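Local coordinates for protein arabinogalactan endo-1,4-beta-galactosidase (Ignisphaera aggregans, PDB 7OSK) that probably cleaves internal beta-1,4-galactosidic bonds of galactans, as the calcium-bound family 53 catalytic domain of a longer archaeal protein, at residues 131-136 with 174-179; 186-191 with 214-219; 286-291 with 336-341. All coordinates share one frame; numbering follows the deposited sequence.

All three contacts are buried and apolar, each joining a strand of one eight-stranded parallel barrel to a helix of the layer around it, with no hydrogen bond across. Contacts 1 and 2 lie on neighbouring strands, 130-135 and 185-188, which a probable hydrogen bond from Q187 N to I133 O (2.8 Å) ties together, and helix 158-178 of contact 1 leads into the strand of contact 2. Contact 3 lies farther round, yet L132 CD2 and L289 CD2 still meet at 4.1 Å. The fillings differ: a long methionine in contact 1, alanine and isoleucine at closer backbone spacing in contact 2, and a forked leucine in contact 3, whose helix also carries glutamates paired with arginines of helix 270-283.

Contact 1. Residues 131-136 with 174-179; sequences VLIDFH and KYMAEH
I133 and M176 meet tip to tip, the strand residue reaching outward and the methionine inward from the helix. The methyl carbon M176 CE lies 3.6 Å from I133 CD1 and equally near I133 CG1, while M176 SD sits 4.0 Å from I133 CG1. The methionine starts with CG anti to its own carbonyl carbon and then bends at its last torsion (chi3 68°), which carries CE back onto the isoleucine. The close part is limited to these atoms; I133 CA and M176 CA are 10.2 Å apart, and the two side chains together bridge that gap, the methionine reaching somewhat farther.

F135 is a looser neighbour: its CZ is 4.5 Å from M176 SD, approached obliquely. Its ring is held more closely within the strand, where I133 CG2 lies 3.4 Å above one face, toward the rim, and from outside W168 meets it with the planes nearly perpendicular. Strand 130-135 and helix 158-178 are successive elements of the (beta/alpha)8 barrel of family 53, the helix leading on to strand 185-188. On alternate positions of the strand, I133 and F135 face the helical layer, whereas L132 and D134 turn to the barrel interior, D134 making a long, weak ion pair with R92.

Away from M176 the helix end becomes polar and open to solvent, with K174, E178 and H179 exposed. Here H179 ND1 donates to Y175 O at 2.7 Å, somewhat bent (146° at the hydrogen), and H179 CE1 lies over one face of the Y175 ring; the tyrosine packs on L114, P115 and T118 of helix 114-126.

Contact 2. Residues 186-191 with 214-219; sequences VQIGNE and KAAISA
I188 lays its two branches over the helix, CG2 against A216 CB (3.9 Å) and CG1 against I217 CG1 (4.0 Å). The contact belongs to a beta-alpha-beta unit of the (beta/alpha)8 barrel, in which strand 185-188 is followed by helix 206-223 and then by strand 228-234. Because A216 offers only a methyl group, the two backbones come close, I188 CA lying 7.0 Å from A216 CA. The side chains of I188 and I217 meet nearly perpendicular, touching through their CG1 atoms. With CG2 of I188 anti to the backbone N and CG1 beside it (chi1 -48°), the branches part, one to each helix residue.

I229 of the next strand touches both I188 and I217, and Y137 packs on A216. On another side of the helix, A215 and A219 rest against helix 158-178.

Beyond I188 the chain runs on from the strand, away from helix 206-223, at the C-terminal end of the barrel. In clan GH-A barrels this end of the fourth strand is a part of the active-site region. N190 ND2 donates to A142 O there, and E191 OE2 is hydrogen-bonded to S261 OG.

Contact 3. Residues 286-291 with 336-341; sequences KKILVA and AALYEE
L338 divides its two methyls between two strand residues, CD1 resting on I288 CG2 at 4.0 Å and CD2 on V290 CG2 at 4.1 Å. This is a strand-to-helix joint of the (beta/alpha)8 barrel, between strand 287-293 and helix 324-342, the helix that precedes the last strand, 346-352. The leucine extends toward the sheet with CG anti to the backbone N (chi1 176°), straddling two residues that point the same way from alternate positions of the strand. V290 and L338 lie alongside each other, running in opposite senses. The CB of I288 faces the helix, but its CG1-CD1 arm turns off, leaving CG2, anti to the backbone N, to touch the leucine. The closest pair of CA atoms is that of I288 and L338, 8.2 Å apart.

A second layer of apolar side chains surrounds these three. I349 of the following strand lies against both V290 and L338, and F50 also packs on L338. L280 and F273, from helix 270-283, cover I288 and V290 respectively. L289, between the two strand residues, turns away from the helix and meets F350 instead.

Farther out the chemistry becomes ionic, on the helix side that faces helix 270-283. R274 bridges two glutamates, its NH2 paired with E340 OE1 and its NE with E341 OE2, while E341 OE1 forms a further salt bridge with R278 NH1.

Contact 1. Residues 131-136 with 174-179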
loop_
_atom_site.group_PDB
_atom_site.type_symbol
_atom_site.label_atom_id
_atom_site.label_comp_id
_atom_site.label_asym_id
_atom_site.label_seq_id
_atom_site.Cartn_x
_atom_site.Cartn_y
_atom_site.Cartn_z
ATOM N N VAL A 131 3.959 -1.396 11.128
ATOM C CA VAL A 131 3.256 -0.309 10.450
ATOM C C VAL A 131 4.099 0.336 9.349
ATOM O O VAL A 131 5.202 0.824 9.603
ATOM C CB VAL A 131 2.830 0.783 11.454
ATOM C CG1 VAL A 131 2.132 1.938 10.738
ATOM C CG2 VAL A 131 1.919 0.194 12.520
ATOM N N LEU A 132 3.556 0.332 8.133
ATOM C CA LEU A 132 4.135 1.054 7.003
ATOM C C LEU A 132 3.240 2.232 6.640
ATOM O O LEU A 132 2.082 2.045 6.268
ATOM C CB LEU A 132 4.313 0.124 5.795
ATOM C CG LEU A 132 4.563 0.767 4.423
ATOM C CD1 LEU A 132 5.862 1.565 4.394
ATOM C CD2 LEU A 132 4.568 -0.300 3.341
ATOM N N ILE A 133 3.776 3.445 6.751
ATOM C CA ILE A 133 3.018 4.641 6.408
ATOM C C ILE A 133 3.431 5.152 5.040
ATOM O O ILE A 133 4.618 5.307 4.748
ATOM C CB ILE A 133 3.199 5.757 7.456
ATOM C CG1 ILE A 133 2.488 5.372 8.756
ATOM C CG2 ILE A 133 2.662 7.094 6.933
ATOM C CD1 ILE A 133 0.977 5.227 8.641
ATOM N N ASP A 134 2.422 5.424 4.221
ATOM C CA ASP A 134 2.610 5.843 2.842
ATOM C C ASP A 134 2.170 7.292 2.652
ATOM O O ASP A 134 1.016 7.564 2.329
ATOM C CB ASP A 134 1.831 4.907 1.913
ATOM C CG ASP A 134 1.764 5.411 0.483
ATOM O OD1 ASP A 134 2.720 6.073 0.032
ATOM O OD2 ASP A 134 0.754 5.139 -0.198
ATOM N N PHE A 135 3.095 8.220 2.870
ATOM C CA PHE A 135 2.821 9.635 2.647
ATOM C C PHE A 135 2.727 9.938 1.154
ATOM O O PHE A 135 3.743 10.026 0.468
ATOM C CB PHE A 135 3.909 10.507 3.283
ATOM C CG PHE A 135 3.998 10.378 4.776
ATOM C CD1 PHE A 135 2.996 10.878 5.589
ATOM C CD2 PHE A 135 5.093 9.769 5.368
ATOM C CE1 PHE A 135 3.080 10.765 6.960
ATOM C CE2 PHE A 135 5.180 9.655 6.740
ATOM C CZ PHE A 135 4.173 10.155 7.537
ATOM N N HIS A 136 1.507 10.101 0.655
ATOM C CA HIS A 136 1.301 10.419 -0.754
ATOM C C HIS A 136 1.852 11.801 -1.095
ATOM O O HIS A 136 2.120 12.093 -2.260
ATOM C CB HIS A 136 -0.187 10.346 -1.112
ATOM C CG HIS A 136 -0.711 8.948 -1.230
ATOM N ND1 HIS A 136 -1.579 8.559 -2.227
ATOM C CD2 HIS A 136 -0.486 7.847 -0.476
ATOM C CE1 HIS A 136 -1.865 7.277 -2.083
ATOM N NE2 HIS A 136 -1.216 6.821 -1.027
ATOM N N LYS A 174 6.467 13.050 14.175
ATOM C CA LYS A 174 6.500 13.435 15.583
ATOM C C LYS A 174 5.116 13.280 16.206
ATOM O O LYS A 174 4.992 12.992 17.397
ATOM C CB LYS A 174 6.992 14.875 15.752
ATOM C CG LYS A 174 8.458 15.004 16.152
ATOM C CD LYS A 174 8.709 14.447 17.550
ATOM C CE LYS A 174 10.163 14.595 17.960
ATOM N NZ LYS A 174 10.458 13.834 19.203
ATOM N N TYR A 175 4.079 13.480 15.396
ATOM C CA TYR A 175 2.705 13.309 15.850
ATOM C C TYR A 175 2.409 11.834 16.116
ATOM O O TYR A 175 1.822 11.485 17.145
ATOM C CB TYR A 175 1.727 13.880 14.815
ATOM C CG TYR A 175 0.263 13.651 15.126
ATOM C CD1 TYR A 175 -0.382 12.495 14.704
ATOM C CD2 TYR A 175 -0.475 14.594 15.826
ATOM C CE1 TYR A 175 -1.719 12.281 14.979
ATOM C CE2 TYR A 175 -1.816 14.388 16.106
ATOM C CZ TYR A 175 -2.431 13.230 15.680
ATOM O OH TYR A 175 -3.765 13.019 15.955
ATOM N N MET A 176 2.832 10.970 15.198
ATOM C CA MET A 176 2.570 9.539 15.315
ATOM C C MET A 176 3.348 8.920 16.475
ATOM O O MET A 176 2.862 8.005 17.141
ATOM C CB MET A 176 2.928 8.821 14.011
ATOM C CG MET A 176 2.333 9.453 12.768
ATOM S SD MET A 176 2.446 8.422 11.295
ATOM C CE MET A 176 1.312 7.103 11.727
ATOM N N ALA A 177 4.556 9.424 16.713
ATOM C CA ALA A 177 5.416 8.894 17.767
ATOM C C ALA A 177 4.791 9.084 19.147
ATOM O O ALA A 177 4.967 8.247 20.035
ATOM C CB ALA A 177 6.786 9.558 17.715
ATOM N N GLU A 178 4.053 10.176 19.320
ATOM C CA GLU A 178 3.498 10.526 20.625
ATOM C C GLU A 178 2.204 9.782 20.922
ATOM O O GLU A 178 1.882 9.518 22.083
ATOM C CB GLU A 178 3.268 12.032 20.707
ATOM C CG GLU A 178 4.557 12.820 20.713
ATOM C CD GLU A 178 5.472 12.419 21.857
ATOM O OE1 GLU A 178 4.959 12.215 22.981
ATOM O OE2 GLU A 178 6.695 12.305 21.629
ATOM N N HIS A 179 1.468 9.438 19.872
ATOM C CA HIS A 179 0.288 8.599 20.014
ATOM C C HIS A 179 0.691 7.128 19.941
ATOM O O HIS A 179 -0.156 6.252 19.758
ATOM C CB HIS A 179 -0.743 8.938 18.937
ATOM C CG HIS A 179 -1.223 10.355 18.991
ATOM N ND1 HIS A 179 -0.397 11.431 18.741
ATOM C CD2 HIS A 179 -2.441 10.876 19.273
ATOM C CE1 HIS A 179 -1.086 12.551 18.864
ATOM N NE2 HIS A 179 -2.329 12.242 19.185
#

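Contact 2. Residues 186-191 with 214-219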
loop_
_atom_site.group_PDB
_atom_site.type_symbol
_atom_site.label_atom_id
_atom_site.label_comp_id
_atom_site.label_asym_id
_atom_site.label_seq_id
_atom_site.Cartn_x
_atom_site.Cartn_y
_atom_site.Cartn_z
ATOM N N VAL A 186 8.614 3.864 6.376
ATOM C CA VAL A 186 7.993 5.017 5.741
ATOM C C VAL A 186 8.188 4.942 4.232
ATOM O O VAL A 186 9.251 4.561 3.746
ATOM C CB VAL A 186 8.568 6.339 6.289
ATOM C CG1 VAL A 186 8.103 7.533 5.449
ATOM C CG2 VAL A 186 8.160 6.518 7.743
ATOM N N GLN A 187 7.141 5.309 3.505
ATOM C CA GLN A 187 7.144 5.257 2.050
ATOM C C GLN A 187 7.071 6.664 1.465
ATOM O O GLN A 187 6.020 7.303 1.467
ATOM C CB GLN A 187 5.983 4.383 1.569
ATOM C CG GLN A 187 5.601 4.556 0.112
ATOM C CD GLN A 187 4.637 3.489 -0.400
ATOM O OE1 GLN A 187 4.050 3.648 -1.469
ATOM N NE2 GLN A 187 4.475 2.399 0.351
ATOM N N ILE A 188 8.210 7.133 0.967
ATOM C CA ILE A 188 8.339 8.501 0.479
ATOM C C ILE A 188 7.618 8.661 -0.858
ATOM O O ILE A 188 8.198 8.442 -1.922
ATOM C CB ILE A 188 9.825 8.912 0.308
ATOM C CG1 ILE A 188 10.651 8.539 1.545
ATOM C CG2 ILE A 188 9.941 10.405 0.020
ATOM C CD1 ILE A 188 10.211 9.221 2.827
ATOM N N GLY A 189 6.347 9.045 -0.795
ATOM C CA GLY A 189 5.534 9.181 -1.989
ATOM C C GLY A 189 4.917 7.853 -2.380
ATOM O O GLY A 189 5.384 6.803 -1.937
ATOM N N ASN A 190 3.871 7.893 -3.204
ATOM C CA ASN A 190 3.217 6.670 -3.666
ATOM C C ASN A 190 3.376 6.482 -5.166
ATOM O O ASN A 190 2.885 7.290 -5.957
ATOM C CB ASN A 190 1.729 6.670 -3.310
ATOM C CG ASN A 190 1.092 5.300 -3.485
ATOM O OD1 ASN A 190 1.374 4.376 -2.723
ATOM N ND2 ASN A 190 0.235 5.163 -4.493
ATOM N N GLU A 191 4.048 5.398 -5.542
ATOM C CA GLU A 191 4.321 5.088 -6.940
ATOM C C GLU A 191 4.917 6.304 -7.647
ATOM O O GLU A 191 4.306 6.889 -8.543
ATOM C CB GLU A 191 3.044 4.618 -7.638
ATOM C CG GLU A 191 2.463 3.347 -7.038
ATOM C CD GLU A 191 1.201 2.882 -7.736
ATOM O OE1 GLU A 191 0.815 3.494 -8.752
ATOM O OE2 GLU A 191 0.596 1.897 -7.268
ATOM N N LYS A 214 15.053 13.800 -0.905
ATOM C CA LYS A 214 16.025 13.832 0.185
ATOM C C LYS A 214 15.495 14.588 1.400
ATOM O O LYS A 214 15.737 14.193 2.539
ATOM C CB LYS A 214 17.331 14.476 -0.286
ATOM C CG LYS A 214 18.210 13.571 -1.135
ATOM C CD LYS A 214 19.499 14.277 -1.528
ATOM C CE LYS A 214 20.441 13.348 -2.273
ATOM N NZ LYS A 214 21.677 14.049 -2.713
ATOM N N ALA A 215 14.779 15.679 1.148
ATOM C CA ALA A 215 14.247 16.527 2.212
ATOM C C ALA A 215 13.305 15.755 3.130
ATOM O O ALA A 215 13.361 15.895 4.354
ATOM C CB ALA A 215 13.530 17.720 1.617
ATOM N N ALA A 216 12.434 14.951 2.533
ATOM C CA ALA A 216 11.524 14.114 3.301
ATOM C C ALA A 216 12.303 13.093 4.115
ATOM O O ALA A 216 12.017 12.876 5.290
ATOM C CB ALA A 216 10.544 13.417 2.384
ATOM N N ILE A 217 13.294 12.470 3.487
ATOM C CA ILE A 217 14.096 11.452 4.153
ATOM C C ILE A 217 14.854 12.048 5.338
ATOM O O ILE A 217 14.922 11.433 6.400
ATOM C CB ILE A 217 15.085 10.787 3.174
ATOM C CG1 ILE A 217 14.311 10.041 2.087
ATOM C CG2 ILE A 217 16.001 9.811 3.906
ATOM C CD1 ILE A 217 15.159 9.561 0.937
ATOM N N SER A 218 15.417 13.241 5.163
ATOM C CA SER A 218 16.111 13.911 6.257
ATOM C C SER A 218 15.176 14.090 7.444
ATOM O O SER A 218 15.596 13.987 8.596
ATOM C CB SER A 218 16.656 15.270 5.816
ATOM O OG SER A 218 17.850 15.122 5.068
ATOM N N ALA A 219 13.904 14.347 7.158
ATOM C CA ALA A 219 12.915 14.546 8.207
ATOM C C ALA A 219 12.679 13.253 8.981
ATOM O O ALA A 219 12.652 13.259 10.210
ATOM C CB ALA A 219 11.610 15.058 7.617
#

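Contact 3. Residues 286-291 with 336-341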
loop_
_atom_site.group_PDB
_atom_site.type_symbol
_atom_site.label_atom_id
_atom_site.label_comp_id
_atom_site.label_asym_id
_atom_site.label_seq_id
_atom_site.Cartn_x
_atom_site.Cartn_y
_atom_site.Cartn_z
ATOM N N LYS A 286 19.547 -4.084 -1.682
ATOM C CA LYS A 286 18.445 -3.500 -0.930
ATOM C C LYS A 286 17.281 -4.476 -0.868
ATOM O O LYS A 286 17.247 -5.462 -1.606
ATOM C CB LYS A 286 18.002 -2.181 -1.559
ATOM C CG LYS A 286 19.042 -1.083 -1.459
ATOM C CD LYS A 286 18.563 0.200 -2.105
ATOM C CE LYS A 286 19.615 1.292 -2.008
ATOM N NZ LYS A 286 19.973 1.602 -0.599
ATOM N N LYS A 287 16.327 -4.192 0.013
ATOM C CA LYS A 287 15.195 -5.080 0.227
ATOM C C LYS A 287 14.135 -4.926 -0.857
ATOM O O LYS A 287 14.024 -3.879 -1.496
ATOM C CB LYS A 287 14.577 -4.825 1.603
ATOM C CG LYS A 287 15.515 -5.122 2.767
ATOM C CD LYS A 287 15.914 -6.596 2.822
ATOM C CE LYS A 287 17.033 -6.841 3.820
ATOM N NZ LYS A 287 16.651 -6.466 5.209
ATOM N N ILE A 288 13.363 -5.991 -1.050
ATOM C CA ILE A 288 12.346 -6.053 -2.091
ATOM C C ILE A 288 10.972 -6.244 -1.464
ATOM O O ILE A 288 10.751 -7.208 -0.732
ATOM C CB ILE A 288 12.619 -7.203 -3.077
ATOM C CG1 ILE A 288 14.105 -7.255 -3.454
ATOM C CG2 ILE A 288 11.739 -7.065 -4.315
ATOM C CD1 ILE A 288 14.626 -5.997 -4.119
ATOM N N LEU A 289 10.055 -5.329 -1.764
ATOM C CA LEU A 289 8.726 -5.330 -1.159
ATOM C C LEU A 289 7.628 -5.177 -2.207
ATOM O O LEU A 289 7.815 -4.508 -3.221
ATOM C CB LEU A 289 8.623 -4.201 -0.126
ATOM C CG LEU A 289 7.264 -3.975 0.541
ATOM C CD1 LEU A 289 6.907 -5.141 1.448
ATOM C CD2 LEU A 289 7.263 -2.668 1.318
ATOM N N VAL A 290 6.489 -5.815 -1.957
ATOM C CA VAL A 290 5.278 -5.571 -2.736
ATOM C C VAL A 290 4.346 -4.679 -1.915
ATOM O O VAL A 290 3.655 -5.153 -1.010
ATOM C CB VAL A 290 4.558 -6.884 -3.119
ATOM C CG1 VAL A 290 3.312 -6.593 -3.947
ATOM C CG2 VAL A 290 5.501 -7.810 -3.877
ATOM N N ALA A 291 4.332 -3.387 -2.233
ATOM C CA ALA A 291 3.558 -2.411 -1.469
ATOM C C ALA A 291 2.070 -2.516 -1.763
ATOM O O ALA A 291 1.239 -2.240 -0.897
ATOM C CB ALA A 291 4.042 -1.004 -1.764
ATOM N N ALA A 336 5.361 -16.920 -2.751
ATOM C CA ALA A 336 6.326 -17.929 -3.162
ATOM C C ALA A 336 7.300 -17.356 -4.186
ATOM O O ALA A 336 8.514 -17.494 -4.045
ATOM C CB ALA A 336 5.611 -19.143 -3.731
ATOM N N ALA A 337 6.758 -16.713 -5.215
ATOM C CA ALA A 337 7.575 -16.127 -6.272
ATOM C C ALA A 337 8.554 -15.103 -5.707
ATOM O O ALA A 337 9.714 -15.060 -6.105
ATOM C CB ALA A 337 6.692 -15.484 -7.326
ATOM N N LEU A 338 8.081 -14.281 -4.777
ATOM C CA LEU A 338 8.915 -13.243 -4.193
ATOM C C LEU A 338 10.063 -13.832 -3.378
ATOM O O LEU A 338 11.200 -13.372 -3.478
ATOM C CB LEU A 338 8.075 -12.314 -3.312
ATOM C CG LEU A 338 8.856 -11.224 -2.569
ATOM C CD1 LEU A 338 9.676 -10.377 -3.533
ATOM C CD2 LEU A 338 7.909 -10.350 -1.762
ATOM N N TYR A 339 9.765 -14.849 -2.575
ATOM C CA TYR A 339 10.764 -15.429 -1.685
ATOM C C TYR A 339 11.741 -16.331 -2.432
ATOM O O TYR A 339 12.936 -16.338 -2.137
ATOM C CB TYR A 339 10.089 -16.220 -0.561
ATOM C CG TYR A 339 11.075 -16.864 0.390
ATOM C CD1 TYR A 339 12.054 -16.107 1.020
ATOM C CD2 TYR A 339 11.027 -18.227 0.657
ATOM C CE1 TYR A 339 12.962 -16.689 1.889
ATOM C CE2 TYR A 339 11.930 -18.817 1.526
ATOM C CZ TYR A 339 12.896 -18.043 2.138
ATOM O OH TYR A 339 13.798 -18.622 3.002
ATOM N N GLU A 340 11.230 -17.088 -3.397
ATOM C CA GLU A 340 12.054 -18.028 -4.151
ATOM C C GLU A 340 13.106 -17.310 -4.993
ATOM O O GLU A 340 14.157 -17.874 -5.300
ATOM C CB GLU A 340 11.171 -18.906 -5.043
ATOM C CG GLU A 340 10.388 -19.959 -4.269
ATOM C CD GLU A 340 9.336 -20.653 -5.110
ATOM O OE1 GLU A 340 9.357 -20.485 -6.347
ATOM O OE2 GLU A 340 8.488 -21.365 -4.530
ATOM N N GLU A 341 12.816 -16.064 -5.356
ATOM C CA GLU A 341 13.731 -15.251 -6.149
ATOM C C GLU A 341 14.410 -14.196 -5.281
ATOM O O GLU A 341 15.608 -13.943 -5.415
ATOM C CB GLU A 341 12.986 -14.570 -7.297
ATOM C CG GLU A 341 12.059 -15.485 -8.079
ATOM C CD GLU A 341 12.800 -16.489 -8.939
ATOM O OE1 GLU A 341 14.047 -16.534 -8.876
ATOM O OE2 GLU A 341 12.129 -17.230 -9.692
#